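Side-chain contacts in magnesium and cobalt efflux protein (Bordetella parapertussis, PDB 3JTF), which probably takes part in the transport of magnesium and cobalt ions, and is represented here by its AMP-binding pair of CBS domains: residues A102-E107 and G113-E118; L60-L65 and R72-P77; D18-S23 and P27-T32. All coordinates share one frame; numbering follows the deposited sequence. Where two conformers were deposited one is given.

In the fold
From the N terminus the chain makes its three contacts in series, none nested in or crossing another. Contact 3 closes first, over the short turn between strand 20-21 and helix 26-35 in the first CBS repeat. Contact 2 closes the loop between the 3-10 segment after strand 51-56 and the short helix 71-74, and it touches contact 3 where Leu60 packs on Leu30. Contact 1 is the hairpin of the second repeat, on the other side of the chain's centre from both. Contacts 1 and 3, with centres about 21 Å apart, are joined through AMP: Asp18 pairs with its adenine, Leu114 packs on that ring and Thr116 bonds the ribose.

Contact 1. Residues A102-E107 and G113-E118; sequences AIVIDE and GLVTME. With AMP (adenosine monophosphate), chain F; SO4 (sulfate ion), chain H.
Val115 turns CG1 into the position between its backbone N and carbonyl carbon (chi1 68°), and this brings the methyl against Val104 CG2 at 3.7 Å, with Ala102 on the same face of the sheet. On the other face Leu114 has a similar first torsion (chi1 73°): its CB meets Ile103 CD1 at 4.0 Å, while the two methyls lead away from the neighbouring strand to lie over one face of the AMP adenine. Of these, CD2 of Leu114 stands 3.7 Å from AMP C6, and CD1 of Leu114 4.0 Å from AMP C4.

Backbone bonds fix the register. Ala102 and Val115 form a hydrogen-bonded pair, with Ala102 N to Val115 O at 2.8 Å. Val104 N reaches Gly113 O at the same 2.8 Å but from 49° above the carbonyl plane, and the return bond from Gly113 N to Val104 O is weak.

Past the strand, Thr116 is the N-cap of helix 117-126; its OG1 is hydrogen-bonded to the ribose O3' of AMP at 2.7 Å, and its backbone N to the carboxylate of Asp119. A sulfate, probably from the crystallisation liquor, sits by this helix start and is hydrogen-bonded by Arg40. Hairpin, threonine N-cap and aspartate one turn later make up the ribose-binding strand-to-helix junction of nucleotide-binding CBS domains.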
loop_
_atom_site.group_PDB
_atom_site.type_symbol
_atom_site.label_atom_id
_atom_site.label_comp_id
_atom_site.label_asym_id
_atom_site.label_seq_id
_atom_site.Cartn_x
_atom_site.Cartn_y
_atom_site.Cartn_z
ATOM N N ALA B 102 12.185 1.313 1.668
ATOM C CA ALA B 102 13.623 1.214 1.553
ATOM C C ALA B 102 14.135 0.181 2.560
ATOM O O ALA B 102 13.546 -0.008 3.617
ATOM C CB ALA B 102 14.305 2.604 1.824
ATOM N N ILE B 103 15.231 -0.470 2.195
ATOM C CA ILE B 103 15.939 -1.332 3.079
ATOM C C ILE B 103 16.989 -0.495 3.786
ATOM O O ILE B 103 17.697 0.283 3.163
ATOM C CB ILE B 103 16.612 -2.491 2.304
ATOM C CG1 ILE B 103 15.599 -3.347 1.539
ATOM C CG2 ILE B 103 17.465 -3.398 3.266
ATOM C CD1 ILE B 103 14.515 -3.905 2.428
ATOM N N VAL B 104 17.106 -0.679 5.092
ATOM C CA VAL B 104 17.995 0.113 5.904
ATOM C C VAL B 104 19.291 -0.659 6.168
ATOM O O VAL B 104 19.254 -1.853 6.536
ATOM C CB VAL B 104 17.340 0.445 7.236
ATOM C CG1 VAL B 104 18.295 1.257 8.145
ATOM C CG2 VAL B 104 16.000 1.165 6.995
ATOM N N ILE B 105 20.418 0.011 6.001
ATOM C CA ILE B 105 21.727 -0.587 6.289
ATOM C C ILE B 105 22.512 0.190 7.360
ATOM O O ILE B 105 22.387 1.381 7.464
ATOM C CB ILE B 105 22.558 -0.794 4.986
ATOM C CG1 ILE B 105 22.953 0.521 4.361
ATOM C CG2 ILE B 105 21.810 -1.659 3.975
ATOM C CD1 ILE B 105 23.724 0.372 3.031
ATOM N N ASP B 106 23.270 -0.511 8.196
ATOM C CA ASP B 106 24.109 0.130 9.249
ATOM C C ASP B 106 25.363 0.734 8.649
ATOM O O ASP B 106 25.619 0.572 7.453
ATOM C CB ASP B 106 24.494 -0.845 10.360
ATOM C CG ASP B 106 25.370 -2.015 9.865
ATOM O OD1 ASP B 106 26.296 -1.857 9.039
ATOM O OD2 ASP B 106 25.126 -3.127 10.321
ATOM N N GLU B 107 26.146 1.380 9.511
ATOM C CA GLU B 107 27.335 2.119 9.136
ATOM C C GLU B 107 28.359 1.277 8.389
ATOM O O GLU B 107 29.217 1.829 7.676
ATOM C CB GLU B 107 27.998 2.730 10.399
ATOM N N GLY B 113 17.218 -3.344 8.711
ATOM C CA GLY B 113 15.758 -3.235 8.769
ATOM C C GLY B 113 15.170 -2.722 7.477
ATOM O O GLY B 113 15.821 -2.753 6.432
ATOM N N LEU B 114 13.907 -2.323 7.549
ATOM C CA LEU B 114 13.224 -1.678 6.445
ATOM C C LEU B 114 12.397 -0.509 6.986
ATOM O O LEU B 114 12.113 -0.412 8.173
ATOM C CB LEU B 114 12.399 -2.679 5.612
ATOM C CG LEU B 114 11.098 -3.273 6.152
ATOM C CD1 LEU B 114 9.972 -2.252 6.207
ATOM C CD2 LEU B 114 10.680 -4.494 5.304
ATOM N N VAL B 115 12.054 0.404 6.110
ATOM C CA VAL B 115 11.346 1.607 6.487
ATOM C C VAL B 115 10.485 2.015 5.305
ATOM O O VAL B 115 10.852 1.766 4.137
ATOM C CB VAL B 115 12.334 2.712 6.957
ATOM C CG1 VAL B 115 13.177 3.203 5.808
ATOM C CG2 VAL B 115 11.571 3.834 7.703
ATOM N N THR B 116 9.318 2.571 5.614
ATOM C CA THR B 116 8.370 3.074 4.612
ATOM C C THR B 116 7.998 4.532 4.852
ATOM O O THR B 116 8.228 5.079 5.935
ATOM C CB THR B 116 7.051 2.251 4.530
ATOM O OG1 THR B 116 6.211 2.527 5.659
ATOM C CG2 THR B 116 7.309 0.712 4.395
HETATM N N MSE B 117 7.429 5.157 3.818
HETATM C CA MSE B 117 7.008 6.565 3.917
HETATM C C MSE B 117 6.007 6.778 5.028
HETATM O O MSE B 117 6.033 7.812 5.684
HETATM C CB MSE B 117 6.414 7.091 2.604
HETATM C CG MSE B 117 6.369 8.675 2.580
HETATM SE SE MSE B 117 5.754 9.254 0.820
HETATM C CE MSE B 117 3.837 8.928 1.157
ATOM N N GLU B 118 5.123 5.801 5.230
ATOM C CA GLU B 118 4.157 5.864 6.323
ATOM C C GLU B 118 4.820 5.963 7.677
ATOM O O GLU B 118 4.406 6.802 8.487
ATOM C CB GLU B 118 3.209 4.653 6.285
ATOM C CG GLU B 118 2.059 4.656 7.321
ATOM C CD GLU B 118 1.310 3.266 7.356
ATOM O OE1 GLU B 118 0.755 2.879 6.296
ATOM O OE2 GLU B 118 1.300 2.554 8.403
HETATM P P AMP F . 1.988 -1.863 4.421
HETATM O O1P AMP F . 2.773 -2.082 3.173
HETATM O O2P AMP F . 0.807 -0.960 4.283
HETATM O O3P AMP F . 1.659 -3.139 5.120
HETATM O "O5'" AMP F . 2.923 -1.140 5.489
HETATM C "C5'" AMP F . 2.418 -0.942 6.817
HETATM C "C4'" AMP F . 3.592 -0.979 7.746
HETATM O "O4'" AMP F . 4.148 -2.296 7.944
HETATM C "C3'" AMP F . 4.737 -0.168 7.130
HETATM O "O3'" AMP F . 4.534 1.240 7.295
HETATM C "C2'" AMP F . 5.868 -0.720 7.919
HETATM O "O2'" AMP F . 5.596 -0.222 9.284
HETATM C "C1'" AMP F . 5.576 -2.224 7.810
HETATM N N9 AMP F . 5.942 -3.052 6.605
HETATM C C8 AMP F . 5.678 -2.885 5.276
HETATM N N7 AMP F . 6.158 -3.930 4.539
HETATM C C5 AMP F . 6.711 -4.802 5.416
HETATM C C6 AMP F . 7.365 -6.118 5.342
HETATM N N6 AMP F . 7.566 -6.706 4.159
HETATM N N1 AMP F . 7.821 -6.674 6.486
HETATM C C2 AMP F . 7.628 -6.110 7.680
HETATM N N3 AMP F . 7.000 -4.932 7.835
HETATM C C4 AMP F . 6.552 -4.237 6.748
HETATM S S SO4 H . 4.124 3.748 2.555
HETATM O O1 SO4 H . 3.063 3.776 1.560
HETATM O O2 SO4 H . 4.309 5.013 3.161
HETATM O O3 SO4 H . 3.783 2.713 3.554
HETATM O O4 SO4 H . 5.340 3.302 1.922
#

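Contact 2. Residues L60-L65 and R72-P77; sequences LLRYML and RSLVRP
Leu60 begins the contact, its CD2 methyl lying 3.7 Å from CD1 of Leu74, the leucine that carries the whole of the opposing surface. The same Leu74 CD1 comes within 4.1 Å of Leu60 CA, so it rests against the backbone of residues 60-65 as well as a side chain. Leu60 in turn packs on Leu30 and Ile33 of helix 26-35, which makes the patch continuous with the core of the first CBS repeat.

Two residues on, Arg62 meets the other branch: its CD is 3.7 Å from Leu74 CD2. Arg62 touches with this one carbon of an extended chain, the two side chains crossing at a slant, and its NE makes a long, weak ion pair with Asp59. Leu74 is thus shared, one methyl for Leu60 and one for Arg62, while Leu55 and Leu69 also pack against it.

Farther along, the chain stays in a 3-10 turn, as the bond from Leu65 N to Arg62 O (2.8 Å) shows, and Tyr63, Met64 and Leu65 face the second subunit, where Tyr63 packs on Met64 of that subunit. The arrangement is a small van der Waals contact, leucine on leucine with the CD of an arginine beside it: helix 71-74 packs through Leu74 on the 3-10 segment that follows strand 51-56, in a tandem CBS pair.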
loop_
_atom_site.group_PDB
_atom_site.type_symbol
_atom_site.label_atom_id
_atom_site.label_comp_id
_atom_site.label_asym_id
_atom_site.label_seq_id
_atom_site.Cartn_x
_atom_site.Cartn_y
_atom_site.Cartn_z
ATOM N N LEU B 60 2.230 -10.072 -9.040
ATOM C CA LEU B 60 2.055 -11.496 -9.312
ATOM C C LEU B 60 0.759 -11.774 -10.104
ATOM O O LEU B 60 0.602 -12.861 -10.657
ATOM C CB LEU B 60 2.107 -12.340 -8.029
ATOM C CG LEU B 60 3.492 -12.538 -7.387
ATOM C CD1 LEU B 60 3.364 -13.464 -6.180
ATOM C CD2 LEU B 60 4.471 -13.138 -8.397
ATOM N N LEU B 61 -0.152 -10.803 -10.168
ATOM C CA LEU B 61 -1.347 -10.941 -11.009
ATOM C C LEU B 61 -1.005 -11.057 -12.494
ATOM O O LEU B 61 -1.824 -11.502 -13.273
ATOM C CB LEU B 61 -2.307 -9.774 -10.815
ATOM C CG LEU B 61 -2.943 -9.768 -9.431
ATOM C CD1 LEU B 61 -3.600 -8.348 -9.197
ATOM C CD2 LEU B 61 -3.931 -10.922 -9.276
ATOM N N ARG B 62 0.193 -10.644 -12.872
ATOM C CA ARG B 62 0.655 -10.823 -14.248
ATOM C C ARG B 62 0.789 -12.279 -14.688
ATOM O O ARG B 62 0.895 -12.551 -15.870
ATOM C CB ARG B 62 1.968 -10.107 -14.427
ATOM C CG ARG B 62 1.854 -8.613 -14.306
ATOM C CD ARG B 62 3.238 -8.015 -14.272
ATOM N NE ARG B 62 3.265 -6.590 -13.958
ATOM C CZ ARG B 62 3.156 -5.596 -14.837
ATOM N NH1 ARG B 62 2.981 -5.843 -16.120
ATOM N NH2 ARG B 62 3.227 -4.334 -14.416
ATOM N N TYR B 63 0.805 -13.220 -13.741
ATOM C CA TYR B 63 0.719 -14.660 -14.060
ATOM C C TYR B 63 -0.478 -14.930 -14.943
ATOM O O TYR B 63 -0.435 -15.829 -15.786
ATOM C CB TYR B 63 0.594 -15.520 -12.789
ATOM C CG TYR B 63 0.380 -17.036 -12.971
ATOM C CD1 TYR B 63 1.477 -17.905 -13.161
ATOM C CD2 TYR B 63 -0.906 -17.615 -12.894
ATOM C CE1 TYR B 63 1.306 -19.298 -13.291
ATOM C CE2 TYR B 63 -1.087 -19.035 -13.036
ATOM C CZ TYR B 63 0.024 -19.848 -13.227
ATOM O OH TYR B 63 -0.125 -21.210 -13.361
HETATM N N MSE B 64 -1.535 -14.144 -14.775
HETATM C CA MSE B 64 -2.696 -14.314 -15.631
HETATM C C MSE B 64 -2.654 -13.514 -16.935
HETATM O O MSE B 64 -3.616 -13.547 -17.694
HETATM C CB MSE B 64 -3.944 -14.014 -14.801
HETATM C CG MSE B 64 -3.992 -14.986 -13.542
HETATM SE SE MSE B 64 -5.692 -14.807 -12.727
HETATM C CE MSE B 64 -5.025 -13.358 -11.555
ATOM N N LEU B 65 -1.566 -12.782 -17.169
ATOM C CA LEU B 65 -1.408 -11.951 -18.396
ATOM C C LEU B 65 -0.205 -12.314 -19.252
ATOM O O LEU B 65 -0.074 -11.844 -20.385
ATOM C CB LEU B 65 -1.322 -10.470 -18.046
ATOM C CG LEU B 65 -2.536 -9.889 -17.330
ATOM C CD1 LEU B 65 -2.210 -8.456 -16.880
ATOM C CD2 LEU B 65 -3.799 -9.914 -18.182
ATOM N N ARG B 72 11.227 -13.718 -11.062
ATOM C CA ARG B 72 12.456 -12.975 -10.920
ATOM C C ARG B 72 12.415 -11.638 -11.695
ATOM O O ARG B 72 12.915 -10.623 -11.229
ATOM C CB ARG B 72 13.630 -13.884 -11.303
ATOM C CG ARG B 72 14.939 -13.410 -10.878
ATOM C CD ARG B 72 16.029 -14.351 -11.397
ATOM N NE ARG B 72 16.118 -15.605 -10.681
ATOM C CZ ARG B 72 16.865 -15.815 -9.598
ATOM N NH1 ARG B 72 17.567 -14.825 -9.035
ATOM N NH2 ARG B 72 16.899 -17.023 -9.070
ATOM N N SER B 73 11.727 -11.594 -12.824
ATOM C CA SER B 73 11.659 -10.334 -13.587
ATOM C C SER B 73 10.726 -9.299 -12.949
ATOM O O SER B 73 10.814 -8.107 -13.268
ATOM C CB SER B 73 11.284 -10.582 -15.049
ATOM O OG SER B 73 10.045 -11.232 -15.136
ATOM N N LEU B 74 9.889 -9.721 -12.008
ATOM C CA LEU B 74 9.028 -8.773 -11.282
ATOM C C LEU B 74 9.740 -8.076 -10.126
ATOM O O LEU B 74 9.220 -7.125 -9.569
ATOM C CB LEU B 74 7.795 -9.504 -10.744
ATOM C CG LEU B 74 6.873 -10.205 -11.762
ATOM C CD1 LEU B 74 5.706 -10.902 -11.045
ATOM C CD2 LEU B 74 6.321 -9.221 -12.730
ATOM N N VAL B 75 10.901 -8.597 -9.712
ATOM C CA VAL B 75 11.598 -8.121 -8.521
ATOM C C VAL B 75 12.347 -6.832 -8.903
ATOM O O VAL B 75 13.174 -6.849 -9.789
ATOM C CB VAL B 75 12.538 -9.197 -7.959
ATOM C CG1 VAL B 75 13.281 -8.680 -6.710
ATOM C CG2 VAL B 75 11.735 -10.477 -7.613
ATOM N N ARG B 76 12.017 -5.718 -8.273
ATOM C CA ARG B 76 12.626 -4.459 -8.661
ATOM C C ARG B 76 13.804 -4.168 -7.728
ATOM O O ARG B 76 13.815 -4.617 -6.582
ATOM C CB ARG B 76 11.592 -3.350 -8.621
ATOM C CG ARG B 76 10.399 -3.602 -9.555
ATOM C CD ARG B 76 10.557 -2.980 -10.964
ATOM N NE ARG B 76 11.741 -3.454 -11.658
ATOM C CZ ARG B 76 11.804 -4.548 -12.414
ATOM N NH1 ARG B 76 12.954 -4.861 -12.983
ATOM N NH2 ARG B 76 10.744 -5.330 -12.602
ATOM N N PRO B 77 14.808 -3.406 -8.232
ATOM C CA PRO B 77 15.939 -3.100 -7.348
ATOM C C PRO B 77 15.472 -2.374 -6.067
ATOM O O PRO B 77 14.572 -1.530 -6.104
ATOM C CB PRO B 77 16.859 -2.229 -8.203
ATOM C CG PRO B 77 16.419 -2.440 -9.634
ATOM C CD PRO B 77 14.950 -2.787 -9.560
#

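Contact 3. Residues D18-S23 and P27-T32; sequences DLLDIS and PQLLAT. With AMP (adenosine monophosphate), chain F.
Asp21 accepts the shortest polar bond here, from Ser23 N to its OD1 at 2.8 Å, closing an Asx turn that bends the chain out of strand 20-21 toward the following helix. The bond is fairly straight at the hydrogen (162°), although the N-H arrives from above the carboxylate plane, 49° out of it. The backbone O of Asp21 also takes part, 3.6 Å from the CD2 methyl of Leu29.

Leu29 is the chief wedge from helix 27-32. Its CD2 also touches Leu20 CB at 3.9 Å and Leu20 CD2 at 4.0 Å, so a single methyl lies against the inner side of the strand. Leu20 has its CG anti to the carbonyl carbon (chi1 -66°), which turns the side chain toward the helix, so that CD2 reaches Thr32, one turn after Leu29. There Leu20 CD2 lies 3.8 Å from Thr32 CG2, the two side chains running past each other in opposite directions. Phe41 and Leu55 back Leu20 within the sheet.

At the start of the segment, the backbone of Asp18 reads the adenine: Asp18 N donates to AMP N1 at 2.9 Å, and AMP N6 donates to Asp18 O at 3.0 Å. This paired recognition uses main-chain atoms alone, and it places the base beside the strand whose next residues pack on the helix. Strand 20-21 runs parallel to its neighbour 40-44, and helix 26-35 makes the connection, so the contact is the first strand-to-helix packing of a beta-alpha-beta unit, here in the first CBS repeat, which supplies part of the AMP site.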
loop_
_atom_site.group_PDB
_atom_site.type_symbol
_atom_site.label_atom_id
_atom_site.label_comp_id
_atom_site.label_asym_id
_atom_site.label_seq_id
_atom_site.Cartn_x
_atom_site.Cartn_y
_atom_site.Cartn_z
ATOM N N ASP B 18 9.039 -9.220 6.885
ATOM C CA ASP B 18 8.417 -10.266 6.117
ATOM C C ASP B 18 9.121 -10.280 4.767
ATOM O O ASP B 18 9.010 -9.313 3.973
ATOM C CB ASP B 18 6.908 -10.019 5.927
ATOM C CG ASP B 18 6.126 -10.177 7.212
ATOM O OD1 ASP B 18 6.421 -11.116 7.966
ATOM O OD2 ASP B 18 5.223 -9.357 7.496
ATOM N N LEU B 19 9.838 -11.368 4.519
ATOM C CA LEU B 19 10.678 -11.525 3.329
ATOM C C LEU B 19 10.176 -12.639 2.501
ATOM O O LEU B 19 9.514 -13.518 3.025
ATOM C CB LEU B 19 12.078 -11.956 3.734
ATOM C CG LEU B 19 12.839 -11.070 4.706
ATOM C CD1 LEU B 19 14.230 -11.617 4.999
ATOM C CD2 LEU B 19 12.941 -9.734 4.105
ATOM N N LEU B 20 10.547 -12.660 1.226
ATOM C CA LEU B 20 10.223 -13.783 0.351
ATOM C C LEU B 20 11.510 -14.412 -0.198
ATOM O O LEU B 20 12.412 -13.711 -0.628
ATOM C CB LEU B 20 9.361 -13.288 -0.819
ATOM C CG LEU B 20 7.944 -12.771 -0.476
ATOM C CD1 LEU B 20 7.188 -12.291 -1.722
ATOM C CD2 LEU B 20 7.137 -13.854 0.252
ATOM N N ASP B 21 11.556 -15.741 -0.216
ATOM C CA ASP B 21 12.669 -16.490 -0.769
ATOM C C ASP B 21 12.319 -16.796 -2.228
ATOM O O ASP B 21 11.368 -17.554 -2.491
ATOM C CB ASP B 21 12.820 -17.773 0.013
ATOM C CG ASP B 21 13.849 -18.727 -0.560
ATOM O OD1 ASP B 21 14.427 -18.526 -1.637
ATOM O OD2 ASP B 21 14.042 -19.733 0.124
ATOM N N ILE B 22 13.127 -16.281 -3.137
ATOM C CA ILE B 22 12.863 -16.378 -4.561
ATOM C C ILE B 22 12.831 -17.865 -5.026
ATOM O O ILE B 22 12.246 -18.152 -6.048
ATOM C CB ILE B 22 13.883 -15.572 -5.401
ATOM C CG1 ILE B 22 13.454 -15.406 -6.880
ATOM C CG2 ILE B 22 15.270 -16.259 -5.398
ATOM C CD1 ILE B 22 12.198 -14.685 -7.082
ATOM N N SER B 23 13.430 -18.792 -4.274
ATOM C CA SER B 23 13.484 -20.199 -4.681
ATOM C C SER B 23 12.210 -20.981 -4.368
ATOM O O SER B 23 12.079 -22.117 -4.798
ATOM C CB SER B 23 14.651 -20.914 -3.997
ATOM O OG SER B 23 15.890 -20.247 -4.292
ATOM N N PRO B 27 3.030 -21.424 -5.682
ATOM C CA PRO B 27 1.948 -21.640 -4.721
ATOM C C PRO B 27 2.313 -21.331 -3.262
ATOM O O PRO B 27 1.464 -20.848 -2.487
ATOM C CB PRO B 27 1.640 -23.125 -4.871
ATOM C CG PRO B 27 2.059 -23.447 -6.250
ATOM C CD PRO B 27 3.221 -22.595 -6.558
ATOM N N GLN B 28 3.559 -21.617 -2.911
ATOM C CA GLN B 28 4.073 -21.289 -1.592
ATOM C C GLN B 28 4.260 -19.789 -1.417
ATOM O O GLN B 28 3.914 -19.257 -0.375
ATOM C CB GLN B 28 5.424 -21.983 -1.302
ATOM C CG GLN B 28 5.524 -23.516 -1.558
ATOM C CD GLN B 28 4.299 -24.257 -1.165
ATOM O OE1 GLN B 28 3.775 -25.061 -1.943
ATOM N NE2 GLN B 28 3.795 -23.977 0.046
ATOM N N LEU B 29 4.825 -19.112 -2.411
ATOM C CA LEU B 29 4.996 -17.645 -2.333
ATOM C C LEU B 29 3.635 -16.969 -2.144
ATOM O O LEU B 29 3.487 -16.100 -1.287
ATOM C CB LEU B 29 5.698 -17.062 -3.565
ATOM C CG LEU B 29 7.207 -17.229 -3.740
ATOM C CD1 LEU B 29 7.672 -16.847 -5.170
ATOM C CD2 LEU B 29 7.960 -16.418 -2.699
ATOM N N LEU B 30 2.624 -17.414 -2.903
ATOM C CA LEU B 30 1.285 -16.843 -2.823
ATOM C C LEU B 30 0.713 -17.002 -1.440
ATOM O O LEU B 30 0.210 -16.047 -0.870
ATOM C CB LEU B 30 0.337 -17.480 -3.857
ATOM C CG LEU B 30 0.644 -17.077 -5.293
ATOM C CD1 LEU B 30 -0.194 -17.891 -6.288
ATOM C CD2 LEU B 30 0.405 -15.588 -5.452
ATOM N N ALA B 31 0.823 -18.208 -0.895
ATOM C CA ALA B 31 0.340 -18.455 0.464
ATOM C C ALA B 31 1.025 -17.534 1.487
ATOM O O ALA B 31 0.373 -16.966 2.358
ATOM C CB ALA B 31 0.512 -19.954 0.846
ATOM N N THR B 32 2.327 -17.358 1.388
ATOM C CA THR B 32 3.038 -16.492 2.337
ATOM C C THR B 32 2.516 -15.061 2.253
ATOM O O THR B 32 2.218 -14.437 3.268
ATOM C CB THR B 32 4.548 -16.506 2.057
ATOM O OG1 THR B 32 5.013 -17.852 2.135
ATOM C CG2 THR B 32 5.344 -15.588 3.053
HETATM P P AMP F . 1.988 -1.863 4.421
HETATM O O1P AMP F . 2.773 -2.082 3.173
HETATM O O2P AMP F . 0.807 -0.960 4.283
HETATM O O3P AMP F . 1.659 -3.139 5.120
HETATM O "O5'" AMP F . 2.923 -1.140 5.489
HETATM C "C5'" AMP F . 2.418 -0.942 6.817
HETATM C "C4'" AMP F . 3.592 -0.979 7.746
HETATM O "O4'" AMP F . 4.148 -2.296 7.944
HETATM C "C3'" AMP F . 4.737 -0.168 7.130
HETATM O "O3'" AMP F . 4.534 1.240 7.295
HETATM C "C2'" AMP F . 5.868 -0.720 7.919
HETATM O "O2'" AMP F . 5.596 -0.222 9.284
HETATM C "C1'" AMP F . 5.576 -2.224 7.810
HETATM N N9 AMP F . 5.942 -3.052 6.605
HETATM C C8 AMP F . 5.678 -2.885 5.276
HETATM N N7 AMP F . 6.158 -3.930 4.539
HETATM C C5 AMP F . 6.711 -4.802 5.416
HETATM C C6 AMP F . 7.365 -6.118 5.342
HETATM N N6 AMP F . 7.566 -6.706 4.159
HETATM N N1 AMP F . 7.821 -6.674 6.486
HETATM C C2 AMP F . 7.628 -6.110 7.680
HETATM N N3 AMP F . 7.000 -4.932 7.835
HETATM C C4 AMP F . 6.552 -4.237 6.748
#